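Local coordinates for A rubisco-like protein (Burkholderia fungorum, PDB 3NWR), which is of unproven activity but, as a rubisco-like protein, probably carries out lyase or related enolase-type chemistry in a TIM-barrel domain, at residues A[207-210]-A[211-215]; A[218-221]-A[222-225]; A[238-241]-A[242-245]; A[297-301]-A[302-306]; A[396-399]-A[400-404]. One frame throughout, in Å; residues are numbered along the deposited sequence.

Contact 1: residues A[207-210]-A[211-215]; sequences PLAE and RVRAV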
loop_
_atom_site.group_PDB
_atom_site.type_symbol
_atom_site.label_atom_id
_atom_site.label_comp_id
_atom_site.label_asym_id
_atom_site.label_seq_id
_atom_site.Cartn_x
_atom_site.Cartn_y
_atom_site.Cartn_z
ATOM N N PRO A 207 12.482 -22.637 -5.604
ATOM C CA PRO A 207 13.149 -21.407 -5.182
ATOM C C PRO A 207 13.588 -20.594 -6.385
ATOM O O PRO A 207 13.957 -21.140 -7.426
ATOM C CB PRO A 207 14.364 -21.915 -4.397
ATOM C CG PRO A 207 13.931 -23.256 -3.894
ATOM C CD PRO A 207 13.097 -23.834 -5.001
ATOM N N LEU A 208 13.533 -19.283 -6.220
ATOM C CA LEU A 208 13.830 -18.346 -7.285
ATOM C C LEU A 208 15.094 -18.728 -8.046
ATOM O O LEU A 208 15.084 -18.807 -9.279
ATOM C CB LEU A 208 13.945 -16.947 -6.694
ATOM C CG LEU A 208 14.045 -15.733 -7.615
ATOM C CD1 LEU A 208 15.439 -15.616 -8.221
ATOM C CD2 LEU A 208 12.961 -15.772 -8.679
ATOM N N ALA A 209 16.179 -18.983 -7.321
ATOM C CA ALA A 209 17.452 -19.286 -7.964
ATOM C C ALA A 209 17.355 -20.499 -8.895
ATOM O O ALA A 209 17.714 -20.411 -10.071
ATOM C CB ALA A 209 18.545 -19.481 -6.929
ATOM N N GLU A 210 16.851 -21.616 -8.376
ATOM C CA GLU A 210 16.699 -22.828 -9.178
ATOM C C GLU A 210 15.732 -22.619 -10.339
ATOM O O GLU A 210 15.966 -23.098 -11.443
ATOM C CB GLU A 210 16.174 -23.983 -8.327
ATOM C CG GLU A 210 17.060 -24.391 -7.169
ATOM C CD GLU A 210 16.436 -25.510 -6.355
ATOM O OE1 GLU A 210 15.665 -26.311 -6.933
ATOM O OE2 GLU A 210 16.712 -25.588 -5.140
ATOM N N ARG A 211 14.637 -21.915 -10.076
ATOM C CA ARG A 211 13.625 -21.707 -11.096
ATOM C C ARG A 211 14.167 -20.873 -12.257
ATOM O O ARG A 211 13.945 -21.207 -13.421
ATOM C CB ARG A 211 12.380 -21.056 -10.482
ATOM C CG ARG A 211 11.168 -21.056 -11.400
ATOM C CD ARG A 211 9.904 -20.621 -10.674
ATOM N NE ARG A 211 9.788 -19.170 -10.538
ATOM C CZ ARG A 211 10.008 -18.495 -9.414
ATOM N NH1 ARG A 211 10.401 -19.127 -8.309
ATOM N NH2 ARG A 211 9.857 -17.174 -9.398
ATOM N N VAL A 212 14.882 -19.795 -11.943
ATOM C CA VAL A 212 15.449 -18.943 -12.986
ATOM C C VAL A 212 16.439 -19.722 -13.843
ATOM O O VAL A 212 16.387 -19.660 -15.068
ATOM C CB VAL A 212 16.137 -17.688 -12.407
ATOM C CG1 VAL A 212 16.916 -16.953 -13.492
ATOM C CG2 VAL A 212 15.100 -16.755 -11.770
ATOM N N ARG A 213 17.343 -20.451 -13.192
ATOM C CA ARG A 213 18.323 -21.240 -13.934
ATOM C C ARG A 213 17.681 -22.298 -14.839
ATOM O O ARG A 213 18.042 -22.421 -16.014
ATOM C CB ARG A 213 19.334 -21.881 -12.979
ATOM C CG ARG A 213 20.180 -20.887 -12.218
ATOM C CD ARG A 213 21.186 -21.621 -11.341
ATOM N NE ARG A 213 22.210 -20.717 -10.833
ATOM C CZ ARG A 213 22.212 -20.209 -9.606
ATOM N NH1 ARG A 213 21.246 -20.525 -8.761
ATOM N NH2 ARG A 213 23.184 -19.392 -9.223
ATOM N N ALA A 214 16.721 -23.053 -14.312
ATOM C CA ALA A 214 16.088 -24.107 -15.107
ATOM C C ALA A 214 15.268 -23.534 -16.251
ATOM O O ALA A 214 15.362 -23.990 -17.387
ATOM C CB ALA A 214 15.219 -24.996 -14.237
ATOM N N VAL A 215 14.457 -22.528 -15.947
ATOM C CA VAL A 215 13.621 -21.915 -16.970
ATOM C C VAL A 215 14.433 -21.252 -18.082
ATOM O O VAL A 215 14.129 -21.420 -19.265
ATOM C CB VAL A 215 12.627 -20.900 -16.353
ATOM C CG1 VAL A 215 11.947 -20.079 -17.434
ATOM C CG2 VAL A 215 11.594 -21.625 -15.498
#
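The carbonyls of P207, L208, A209 and E210 accept in turn from the amides of R211, V212, R213 and A214, an unbroken i to i+4 ladder that opens helix 208-226 of the TIM-barrel domain, with P207 as its N-cap residue. R211 N to P207 O measures 2.8 Å with an N-H...O angle of 166°, so the first turn is already regular. One turn on, the L208 and V212 side chains lie side by side and point the same way, with L208 CD1 3.7 Å from V212 CG2. The other methyl of L208, CD2, meets R211 NH2 at 3.5 Å. R211 can bring its guanidinium back beside L208 because its chain, otherwise extended, bends at chi3 (81°). On another side of the helix R213 NH1 approaches A209 CB at 3.4 Å, a van der Waals contact of the guanidinium end with the methyl. Helix 240-252 covers the L208-V212 pair through H246 and V250, and helix 176-189 packs on E210 and A214. R211 NH1 is bonded to the carbonyls of A201 and A206, and its NH2 holds the D196 carboxylate, next in sequence to the carboxylated K195, in a salt bridge. Buried beside leucine, this positive charge is thus probably balanced.

Contact 2: residues A[218-221]-A[222-225]; sequences EVRR and YRER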
loop_
_atom_site.group_PDB
_atom_site.type_symbol
_atom_site.label_atom_id
_atom_site.label_comp_id
_atom_site.label_asym_id
_atom_site.label_seq_id
_atom_site.Cartn_x
_atom_site.Cartn_y
_atom_site.Cartn_z
ATOM N N GLU A 218 15.813 -23.540 -20.819
ATOM C CA GLU A 218 14.828 -23.853 -21.844
ATOM C C GLU A 218 14.575 -22.673 -22.772
ATOM O O GLU A 218 14.486 -22.842 -23.983
ATOM C CB GLU A 218 13.515 -24.325 -21.211
ATOM C CG GLU A 218 13.622 -25.672 -20.510
ATOM C CD GLU A 218 13.716 -26.834 -21.485
ATOM O OE1 GLU A 218 13.614 -26.612 -22.711
ATOM O OE2 GLU A 218 13.887 -27.974 -21.015
ATOM N N VAL A 219 14.472 -21.475 -22.210
ATOM C CA VAL A 219 14.180 -20.293 -23.005
ATOM C C VAL A 219 15.310 -19.993 -23.989
ATOM O O VAL A 219 15.061 -19.680 -25.150
ATOM C CB VAL A 219 13.885 -19.080 -22.098
ATOM C CG1 VAL A 219 13.708 -17.816 -22.915
ATOM C CG2 VAL A 219 12.643 -19.363 -21.260
ATOM N N ARG A 220 16.551 -20.105 -23.519
ATOM C CA ARG A 220 17.721 -19.884 -24.372
ATOM C C ARG A 220 17.762 -20.907 -25.504
ATOM O O ARG A 220 17.973 -20.558 -26.667
ATOM C CB ARG A 220 19.020 -19.940 -23.551
ATOM C CG ARG A 220 19.197 -18.782 -22.549
ATOM C CD ARG A 220 20.591 -18.764 -21.877
ATOM N NE ARG A 220 20.942 -20.036 -21.246
ATOM C CZ ARG A 220 20.850 -20.303 -19.943
ATOM N NH1 ARG A 220 20.429 -19.381 -19.084
ATOM N NH2 ARG A 220 21.202 -21.500 -19.488
ATOM N N ARG A 221 17.542 -22.170 -25.168
ATOM C CA ARG A 221 17.549 -23.213 -26.182
ATOM C C ARG A 221 16.405 -23.019 -27.175
ATOM O O ARG A 221 16.560 -23.272 -28.370
ATOM C CB ARG A 221 17.466 -24.599 -25.557
ATOM C CG ARG A 221 17.572 -25.682 -26.611
ATOM C CD ARG A 221 17.318 -27.078 -26.080
ATOM N NE ARG A 221 16.869 -27.963 -27.153
ATOM C CZ ARG A 221 16.558 -29.241 -26.984
ATOM N NH1 ARG A 221 16.655 -29.790 -25.782
ATOM N NH2 ARG A 221 16.150 -29.965 -28.011
ATOM N N TYR A 222 15.254 -22.564 -26.691
ATOM C CA TYR A 222 14.143 -22.312 -27.595
ATOM C C TYR A 222 14.481 -21.195 -28.586
ATOM O O TYR A 222 14.162 -21.301 -29.766
ATOM C CB TYR A 222 12.840 -21.998 -26.845
ATOM C CG TYR A 222 11.728 -21.594 -27.785
ATOM C CD1 TYR A 222 11.056 -22.541 -28.553
ATOM C CD2 TYR A 222 11.369 -20.258 -27.927
ATOM C CE1 TYR A 222 10.049 -22.166 -29.419
ATOM C CE2 TYR A 222 10.367 -19.877 -28.791
ATOM C CZ TYR A 222 9.706 -20.833 -29.533
ATOM O OH TYR A 222 8.705 -20.456 -30.402
ATOM N N ARG A 223 15.121 -20.130 -28.109
ATOM C CA ARG A 223 15.528 -19.040 -28.994
ATOM C C ARG A 223 16.489 -19.556 -30.060
ATOM O O ARG A 223 16.353 -19.230 -31.240
ATOM C CB ARG A 223 16.203 -17.911 -28.210
ATOM C CG ARG A 223 16.413 -16.627 -29.017
ATOM C CD ARG A 223 17.781 -15.985 -28.730
ATOM N NE ARG A 223 18.286 -16.318 -27.405
ATOM C CZ ARG A 223 19.409 -16.993 -27.171
ATOM N NH1 ARG A 223 20.170 -17.422 -28.174
ATOM N NH2 ARG A 223 19.764 -17.246 -25.927
ATOM N N GLU A 224 17.458 -20.361 -29.636
ATOM C CA GLU A 224 18.465 -20.904 -30.553
ATOM C C GLU A 224 17.813 -21.622 -31.719
ATOM O O GLU A 224 18.175 -21.408 -32.876
ATOM C CB GLU A 224 19.370 -21.907 -29.835
ATOM C CG GLU A 224 20.333 -21.310 -28.840
ATOM C CD GLU A 224 21.052 -22.380 -28.046
ATOM O OE1 GLU A 224 21.077 -23.541 -28.510
ATOM O OE2 GLU A 224 21.584 -22.064 -26.959
ATOM N N ARG A 225 16.862 -22.492 -31.396
ATOM C CA ARG A 225 16.229 -23.357 -32.383
ATOM C C ARG A 225 15.178 -22.650 -33.229
ATOM O O ARG A 225 15.024 -22.949 -34.413
ATOM C CB ARG A 225 15.601 -24.572 -31.695
ATOM C CG ARG A 225 16.604 -25.453 -30.970
ATOM C CD ARG A 225 15.916 -26.611 -30.269
ATOM N NE ARG A 225 15.151 -27.437 -31.199
ATOM C CZ ARG A 225 15.677 -28.395 -31.955
ATOM N NH1 ARG A 225 16.978 -28.648 -31.899
ATOM N NH2 ARG A 225 14.902 -29.098 -32.773
#
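The guanidinium of R223 carries the carbonyl oxygen of R220 over one face, 3.8 Å above the plane and near its centre, while the edge of the R221 guanidinium meets R225 CD. In that edge contact R221 NE is 3.5 Å from R225 CD. R225 turns its own guanidinium 83° from that of R221, and R221 NH2 comes over one of its faces. The R221 and R225 chains run side by side in the same direction, so their charged ends stay near each other, NH2 of R221 lying 4.2 Å from NH1 of R225. R223 bends at both chi2 and chi3, which folds its NH2 back to 3.7 Å from R220 CB. This is the far end of helix 208-226 of the TIM-barrel domain, with E224 N bonded to R220 O at 3.0 Å. Y222 packs on R184, C187 and E188 of helix 176-189, its OH hydrogen-bonded to R228, and R220 NH1 forms a salt bridge with E253. R221 and R225 stand on the exposed side, where their mutual repulsion is probably softened by solvent.

Contact 3: residues A[238-241]-A[242-245]; sequences DDLD and AMRR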
loop_
_atom_site.group_PDB
_atom_site.type_symbol
_atom_site.label_atom_id
_atom_site.label_comp_id
_atom_site.label_asym_id
_atom_site.label_seq_id
_atom_site.Cartn_x
_atom_site.Cartn_y
_atom_site.Cartn_z
ATOM N N ASP A 238 10.512 -9.599 -3.084
ATOM C CA ASP A 238 11.224 -10.025 -1.878
ATOM C C ASP A 238 11.699 -8.781 -1.149
ATOM O O ASP A 238 11.509 -7.650 -1.608
ATOM C CB ASP A 238 12.453 -10.868 -2.260
ATOM C CG ASP A 238 12.803 -11.936 -1.232
ATOM O OD1 ASP A 238 12.542 -11.760 -0.025
ATOM O OD2 ASP A 238 13.375 -12.966 -1.646
ATOM N N ASP A 239 12.333 -8.998 -0.008
ATOM C CA ASP A 239 13.117 -7.971 0.639
ATOM C C ASP A 239 14.005 -7.266 -0.401
ATOM O O ASP A 239 14.457 -7.903 -1.358
ATOM C CB ASP A 239 13.947 -8.674 1.705
ATOM C CG ASP A 239 15.116 -7.880 2.137
ATOM O OD1 ASP A 239 14.925 -7.025 3.028
ATOM O OD2 ASP A 239 16.216 -8.125 1.596
ATOM N N LEU A 240 14.235 -5.962 -0.256
ATOM C CA LEU A 240 14.929 -5.207 -1.312
ATOM C C LEU A 240 16.321 -5.748 -1.647
ATOM O O LEU A 240 16.639 -5.948 -2.819
ATOM C CB LEU A 240 15.011 -3.710 -0.981
ATOM C CG LEU A 240 15.677 -2.755 -1.990
ATOM C CD1 LEU A 240 17.217 -2.774 -1.915
ATOM C CD2 LEU A 240 15.186 -2.997 -3.422
ATOM N N ASP A 241 17.152 -5.987 -0.636
ATOM C CA ASP A 241 18.489 -6.506 -0.913
ATOM C C ASP A 241 18.391 -7.824 -1.676
ATOM O O ASP A 241 19.152 -8.066 -2.619
ATOM C CB ASP A 241 19.289 -6.706 0.375
ATOM C CG ASP A 241 19.645 -5.401 1.057
ATOM O OD1 ASP A 241 19.652 -4.344 0.409
ATOM O OD2 ASP A 241 19.945 -5.437 2.268
ATOM N N ALA A 242 17.462 -8.680 -1.261
ATOM C CA ALA A 242 17.255 -9.955 -1.935
ATOM C C ALA A 242 16.785 -9.757 -3.369
ATOM O O ALA A 242 17.265 -10.437 -4.281
ATOM C CB ALA A 242 16.279 -10.832 -1.161
ATOM N N MET A 243 15.857 -8.824 -3.579
ATOM C CA MET A 243 15.393 -8.530 -4.938
ATOM C C MET A 243 16.516 -8.139 -5.870
ATOM O O MET A 243 16.517 -8.529 -7.040
ATOM C CB MET A 243 14.331 -7.429 -4.965
ATOM C CG MET A 243 12.975 -7.894 -4.522
ATOM S SD MET A 243 11.649 -6.864 -5.221
ATOM C CE MET A 243 11.972 -5.346 -4.364
ATOM N N ARG A 244 17.456 -7.341 -5.375
ATOM C CA ARG A 244 18.598 -6.960 -6.196
ATOM C C ARG A 244 19.434 -8.177 -6.560
ATOM O O ARG A 244 19.880 -8.301 -7.702
ATOM C CB ARG A 244 19.464 -5.899 -5.503
ATOM C CG ARG A 244 18.926 -4.474 -5.676
ATOM C CD ARG A 244 19.752 -3.447 -4.909
ATOM N NE ARG A 244 19.528 -2.094 -5.423
ATOM C CZ ARG A 244 19.711 -0.978 -4.724
ATOM N NH1 ARG A 244 20.107 -1.038 -3.456
ATOM N NH2 ARG A 244 19.488 0.202 -5.287
ATOM N N ARG A 245 19.647 -9.075 -5.600
ATOM C CA ARG A 245 20.367 -10.315 -5.896
ATOM C C ARG A 245 19.609 -11.136 -6.936
ATOM O O ARG A 245 20.216 -11.690 -7.854
ATOM C CB ARG A 245 20.607 -11.139 -4.627
ATOM C CG ARG A 245 21.590 -10.483 -3.666
ATOM C CD ARG A 245 21.991 -11.410 -2.522
ATOM N NE ARG A 245 20.871 -11.810 -1.672
ATOM C CZ ARG A 245 20.456 -11.143 -0.594
ATOM N NH1 ARG A 245 21.057 -10.019 -0.220
ATOM N NH2 ARG A 245 19.434 -11.604 0.114
HETATM O O HOH W 1 17.948 -10.205 2.131
HETATM O O HOH W 2 20.970 -3.435 -1.781
#
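M243 and A242 pack closely against D238 and D239. M243 CG lies 3.3 Å from D238 O, and its CE reaches the CD2 of L240 at 4.1 Å, the two side chains crossing at about a right angle. The methyl of A242 sits under the D238 carboxylate, 3.6 Å from OD2, an oxygen that is hydrogen-bonded to H246. D239 is the N-cap of helix 240-252: chi1 of 160° turns the carboxylate back over the first turn, where its OD2 accepts from A242 N at 3.2 Å, met on the anti side and 26° out of the carboxylate plane. Its carbonyl takes M243 N, and D238 OD1 accepts from D239 N. The helix is the connection of a beta-alpha-beta unit between strands 233-235 and 257-261 of the TIM barrel. Around exposed R245 the contact is looser. No aspartate carboxylate forms a direct salt bridge with an arginine of its own helix; the nearest pairs are water-bridged. Water 1 joins D239 OD2 to R245 NH2, in the plane of that guanidinium, while D241 O lies 3.6 Å from the plane on one face, displaced toward the rim. Water 2 donates to D241 OD1 at 2.7 Å and accepts from R244 NH1. D241 and R244 belong to the dimer interface: D241 pairs with R244 and R275 of the second subunit, R244 with its D241, and D239 OD1 with its R275 and S272.

Contact 4: residues A[297-301]-A[302-306]; sequences LGMSF and QAYQT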
loop_
_atom_site.group_PDB
_atom_site.type_symbol
_atom_site.label_atom_id
_atom_site.label_comp_id
_atom_site.label_asym_id
_atom_site.label_seq_id
_atom_site.Cartn_x
_atom_site.Cartn_y
_atom_site.Cartn_z
ATOM N N LEU A 297 -13.680 5.877 -1.895
ATOM C CA LEU A 297 -12.450 5.751 -1.123
ATOM C C LEU A 297 -11.255 5.420 -1.994
ATOM O O LEU A 297 -11.394 4.787 -3.029
ATOM C CB LEU A 297 -12.621 4.644 -0.072
ATOM C CG LEU A 297 -11.523 4.418 0.969
ATOM C CD1 LEU A 297 -11.345 5.666 1.835
ATOM C CD2 LEU A 297 -11.859 3.206 1.843
ATOM N N GLY A 298 -10.076 5.844 -1.556
ATOM C CA GLY A 298 -8.841 5.323 -2.117
ATOM C C GLY A 298 -8.259 6.117 -3.270
ATOM O O GLY A 298 -8.117 7.336 -3.180
ATOM N N MET A 299 -7.938 5.429 -4.361
ATOM C CA MET A 299 -7.175 6.046 -5.433
ATOM C C MET A 299 -7.637 5.526 -6.784
ATOM O O MET A 299 -7.620 4.317 -7.026
ATOM C CB MET A 299 -5.688 5.740 -5.234
ATOM C CG MET A 299 -4.762 6.693 -5.925
ATOM S SD MET A 299 -3.042 6.263 -5.553
ATOM C CE MET A 299 -2.969 6.344 -3.778
ATOM N N SER A 300 -8.065 6.431 -7.663
ATOM C CA SER A 300 -8.350 6.053 -9.049
ATOM C C SER A 300 -7.048 5.753 -9.787
ATOM O O SER A 300 -5.956 6.168 -9.363
ATOM C CB SER A 300 -9.094 7.172 -9.783
ATOM O OG SER A 300 -10.307 7.478 -9.120
ATOM N N PHE A 301 -7.156 5.044 -10.902
ATOM C CA PHE A 301 -5.953 4.550 -11.563
ATOM C C PHE A 301 -5.058 5.679 -12.075
ATOM O O PHE A 301 -3.845 5.573 -12.025
ATOM C CB PHE A 301 -6.306 3.579 -12.701
ATOM C CG PHE A 301 -5.114 2.876 -13.299
ATOM C CD1 PHE A 301 -4.565 1.749 -12.692
ATOM C CD2 PHE A 301 -4.560 3.335 -14.479
ATOM C CE1 PHE A 301 -3.462 1.096 -13.267
ATOM C CE2 PHE A 301 -3.471 2.692 -15.056
ATOM C CZ PHE A 301 -2.923 1.568 -14.446
ATOM N N GLN A 302 -5.644 6.763 -12.577
ATOM C CA GLN A 302 -4.821 7.846 -13.127
ATOM C C GLN A 302 -3.766 8.297 -12.118
ATOM O O GLN A 302 -2.584 8.449 -12.455
ATOM C CB GLN A 302 -5.708 9.029 -13.529
ATOM C CG GLN A 302 -5.076 10.002 -14.505
ATOM C CD GLN A 302 -3.958 10.822 -13.903
ATOM O OE1 GLN A 302 -3.921 11.089 -12.694
ATOM N NE2 GLN A 302 -3.017 11.225 -14.753
ATOM N N ALA A 303 -4.204 8.504 -10.878
ATOM C CA ALA A 303 -3.305 8.940 -9.818
ATOM C C ALA A 303 -2.319 7.826 -9.440
ATOM O O ALA A 303 -1.112 8.060 -9.318
ATOM C CB ALA A 303 -4.098 9.388 -8.594
ATOM N N TYR A 304 -2.858 6.628 -9.227
ATOM C CA TYR A 304 -2.061 5.460 -8.862
ATOM C C TYR A 304 -0.920 5.229 -9.857
ATOM O O TYR A 304 0.249 5.071 -9.467
ATOM C CB TYR A 304 -2.985 4.242 -8.827
ATOM C CG TYR A 304 -2.345 2.924 -8.444
ATOM C CD1 TYR A 304 -1.973 2.659 -7.125
ATOM C CD2 TYR A 304 -2.160 1.925 -9.399
ATOM C CE1 TYR A 304 -1.399 1.426 -6.784
ATOM C CE2 TYR A 304 -1.600 0.700 -9.065
ATOM C CZ TYR A 304 -1.230 0.459 -7.760
ATOM O OH TYR A 304 -0.689 -0.767 -7.450
ATOM N N GLN A 305 -1.260 5.199 -11.143
ATOM C CA GLN A 305 -0.272 4.929 -12.191
ATOM C C GLN A 305 0.709 6.088 -12.357
ATOM O O GLN A 305 1.849 5.882 -12.755
ATOM C CB GLN A 305 -0.956 4.568 -13.520
ATOM C CG GLN A 305 -1.762 5.702 -14.162
ATOM C CD GLN A 305 -1.016 6.412 -15.276
ATOM O OE1 GLN A 305 -0.376 5.778 -16.115
ATOM N NE2 GLN A 305 -1.129 7.744 -15.311
ATOM N N THR A 306 0.274 7.306 -12.036
ATOM C CA THR A 306 1.214 8.426 -12.017
ATOM C C THR A 306 2.320 8.175 -10.992
ATOM O O THR A 306 3.514 8.222 -11.324
ATOM C CB THR A 306 0.515 9.755 -11.707
ATOM O OG1 THR A 306 -0.414 10.065 -12.753
ATOM C CG2 THR A 306 1.540 10.876 -11.595
#
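Two amides converge on S300 O at the loop-to-helix entry into helix 301-309 of the barrel domain, where S300 is the N-cap residue: Y304 N at 3.1 Å, almost straight at 174° and in the carbonyl plane, and A303 N, a weak bond at 120°. Two residues on, Q302 O is gripped by three donors, T306 N, T306 OG1 and Q305 NE2, the last approaching on a lone pair; Q305 OE1 accepts from R309. Q305 CB lies over one face of the F301 ring, a CH-pi contact 3.9 Å from the centroid, and chi1 of 66° also brings Q305 CG to 3.6 Å from F301 CE2. F301 CD1 lies 4.1 Å from Y304 CD2. M299 SD lies in line with the edge of the Y304 ring, 5.4 Å from its centroid, in a Met-aromatic contact, and M299 CG rests on A303 CB. M290 of the second subunit packs on M299. M299 and A303 face L129 of strand 126-133, and F301 and Q305 lie against M316 of strand 315-319 and D338 of helix 329-340.

Contact 5: residues A[396-399]-A[400-404]; sequences TSVR and QAWAA. With SO4 (sulfate ion), chain C.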
loop_
_atom_site.group_PDB
_atom_site.type_symbol
_atom_site.label_atom_id
_atom_site.label_comp_id
_atom_site.label_asym_id
_atom_site.label_seq_id
_atom_site.Cartn_x
_atom_site.Cartn_y
_atom_site.Cartn_z
ATOM N N THR A 396 -2.532 -19.420 -31.938
ATOM C CA THR A 396 -2.844 -19.060 -33.311
ATOM C C THR A 396 -4.202 -18.374 -33.414
ATOM O O THR A 396 -4.350 -17.408 -34.156
ATOM C CB THR A 396 -2.776 -20.290 -34.223
ATOM O OG1 THR A 396 -1.422 -20.763 -34.238
ATOM C CG2 THR A 396 -3.202 -19.938 -35.655
ATOM N N SER A 397 -5.186 -18.850 -32.657
ATOM C CA SER A 397 -6.502 -18.211 -32.683
ATOM C C SER A 397 -6.403 -16.749 -32.246
ATOM O O SER A 397 -7.054 -15.867 -32.811
ATOM C CB SER A 397 -7.520 -18.976 -31.826
ATOM O OG SER A 397 -7.324 -18.788 -30.434
ATOM N N VAL A 398 -5.574 -16.480 -31.246
ATOM C CA VAL A 398 -5.411 -15.114 -30.769
ATOM C C VAL A 398 -4.660 -14.261 -31.792
ATOM O O VAL A 398 -5.042 -13.116 -32.056
ATOM C CB VAL A 398 -4.699 -15.106 -29.400
ATOM C CG1 VAL A 398 -4.259 -13.699 -29.016
ATOM C CG2 VAL A 398 -5.626 -15.703 -28.332
ATOM N N ARG A 399 -3.605 -14.826 -32.387
ATOM C CA ARG A 399 -2.855 -14.124 -33.427
ATOM C C ARG A 399 -3.738 -13.827 -34.648
ATOM O O ARG A 399 -3.639 -12.760 -35.250
ATOM C CB ARG A 399 -1.624 -14.933 -33.839
ATOM C CG ARG A 399 -0.526 -14.977 -32.777
ATOM C CD ARG A 399 0.225 -13.642 -32.720
ATOM N NE ARG A 399 0.944 -13.412 -33.964
ATOM C CZ ARG A 399 2.141 -13.919 -34.242
ATOM N NH1 ARG A 399 2.770 -14.667 -33.339
ATOM N NH2 ARG A 399 2.713 -13.673 -35.418
ATOM N N GLN A 400 -4.596 -14.777 -34.998
ATOM C CA GLN A 400 -5.536 -14.580 -36.109
ATOM C C GLN A 400 -6.553 -13.481 -35.798
ATOM O O GLN A 400 -6.890 -12.670 -36.665
ATOM C CB GLN A 400 -6.245 -15.891 -36.441
ATOM C CG GLN A 400 -5.365 -16.866 -37.208
ATOM C CD GLN A 400 -5.964 -18.256 -37.294
ATOM O OE1 GLN A 400 -6.940 -18.570 -36.613
ATOM N NE2 GLN A 400 -5.365 -19.106 -38.130
ATOM N N ALA A 401 -7.028 -13.435 -34.554
ATOM C CA ALA A 401 -7.915 -12.354 -34.138
ATOM C C ALA A 401 -7.227 -10.996 -34.289
ATOM O O ALA A 401 -7.820 -10.040 -34.784
ATOM C CB ALA A 401 -8.384 -12.563 -32.700
ATOM N N TRP A 402 -5.974 -10.904 -33.845
ATOM C CA TRP A 402 -5.233 -9.658 -34.002
ATOM C C TRP A 402 -5.023 -9.278 -35.471
ATOM O O TRP A 402 -5.195 -8.114 -35.837
ATOM C CB TRP A 402 -3.909 -9.701 -33.220
ATOM C CG TRP A 402 -4.167 -9.457 -31.764
ATOM C CD1 TRP A 402 -4.099 -10.365 -30.747
ATOM C CD2 TRP A 402 -4.594 -8.224 -31.174
ATOM N NE1 TRP A 402 -4.445 -9.768 -29.555
ATOM C CE2 TRP A 402 -4.749 -8.454 -29.788
ATOM C CE3 TRP A 402 -4.844 -6.942 -31.680
ATOM C CZ2 TRP A 402 -5.160 -7.457 -28.908
ATOM C CZ3 TRP A 402 -5.258 -5.950 -30.802
ATOM C CH2 TRP A 402 -5.397 -6.211 -29.424
ATOM N N ALA A 403 -4.676 -10.251 -36.306
ATOM C CA ALA A 403 -4.541 -9.998 -37.740
ATOM C C ALA A 403 -5.846 -9.442 -38.323
ATOM O O ALA A 403 -5.836 -8.492 -39.111
ATOM C CB ALA A 403 -4.121 -11.262 -38.457
ATOM N N ALA A 404 -6.968 -10.026 -37.913
ATOM C CA ALA A 404 -8.279 -9.577 -38.382
ATOM C C ALA A 404 -8.557 -8.126 -38.014
ATOM O O ALA A 404 -8.907 -7.303 -38.862
ATOM C CB ALA A 404 -9.370 -10.479 -37.828
HETATM S S SO4 C . 6.341 -14.570 -34.621
HETATM O O1 SO4 C . 5.527 -14.854 -35.796
HETATM O O2 SO4 C . 6.534 -13.126 -34.513
HETATM O O3 SO4 C . 7.635 -15.237 -34.756
HETATM O O4 SO4 C . 5.650 -15.064 -33.437
#
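Helix 391-407 contributes one arginine to a sulfate site and packs V398, A401 and W402 against the protein; the ion probably came from the crystallisation liquor. R399 presents two nitrogens, NH1 giving a hydrogen to sulfate O4 at 2.9 Å and NH2 to O1 at 3.1 Å. The second bond is nearly straight (173°), with O1 in the plane of the guanidinium. Bends at chi2 (-75°) and chi3 (-65°) swing the arginine end round to reach the anion. R161 and R228 bond the same sulfate. Away from it, V398 and W402 lie side by side, with V398 CG1 3.8 Å from W402 CD1. That indole carbon also comes within 3.2 Å of V398 O, and the ring meets F378 edge-to-face. T396 and Q400 make a further pair: T396 CG2 touches Q400 NE2 at 3.4 Å. The amide of Q400 bonds outside the helix, its OE1 accepting from L421 N and its NE2 donating to E420. Underneath, Q400 N donates to T396 O at 2.8 Å in the helical ladder. The sulfate's charge is shared by R399, R161 and R228, which probably makes the spot suited to an anion; nothing shows that it serves a substrate.

Contacts 1 and 2 are successive stretches of helix 208-226, their centres about 16 Å apart. Contact 3, on the neighbouring helix, comes to about 6 Å of contact 1 by nearest atoms, and H246 touches both, packing on L208 and bonding D238. R228 ties contact 2 to contact 5, about 9 Å away by nearest atoms: its NH1 bonds Y222 OH and its NH2 bonds the sulfate. Contact 4 stands apart, about 26 Å from contact 3 between centres, yet both meet the second subunit. Contact 1 is tied to the probable active site through D196, next to the carboxylated K195.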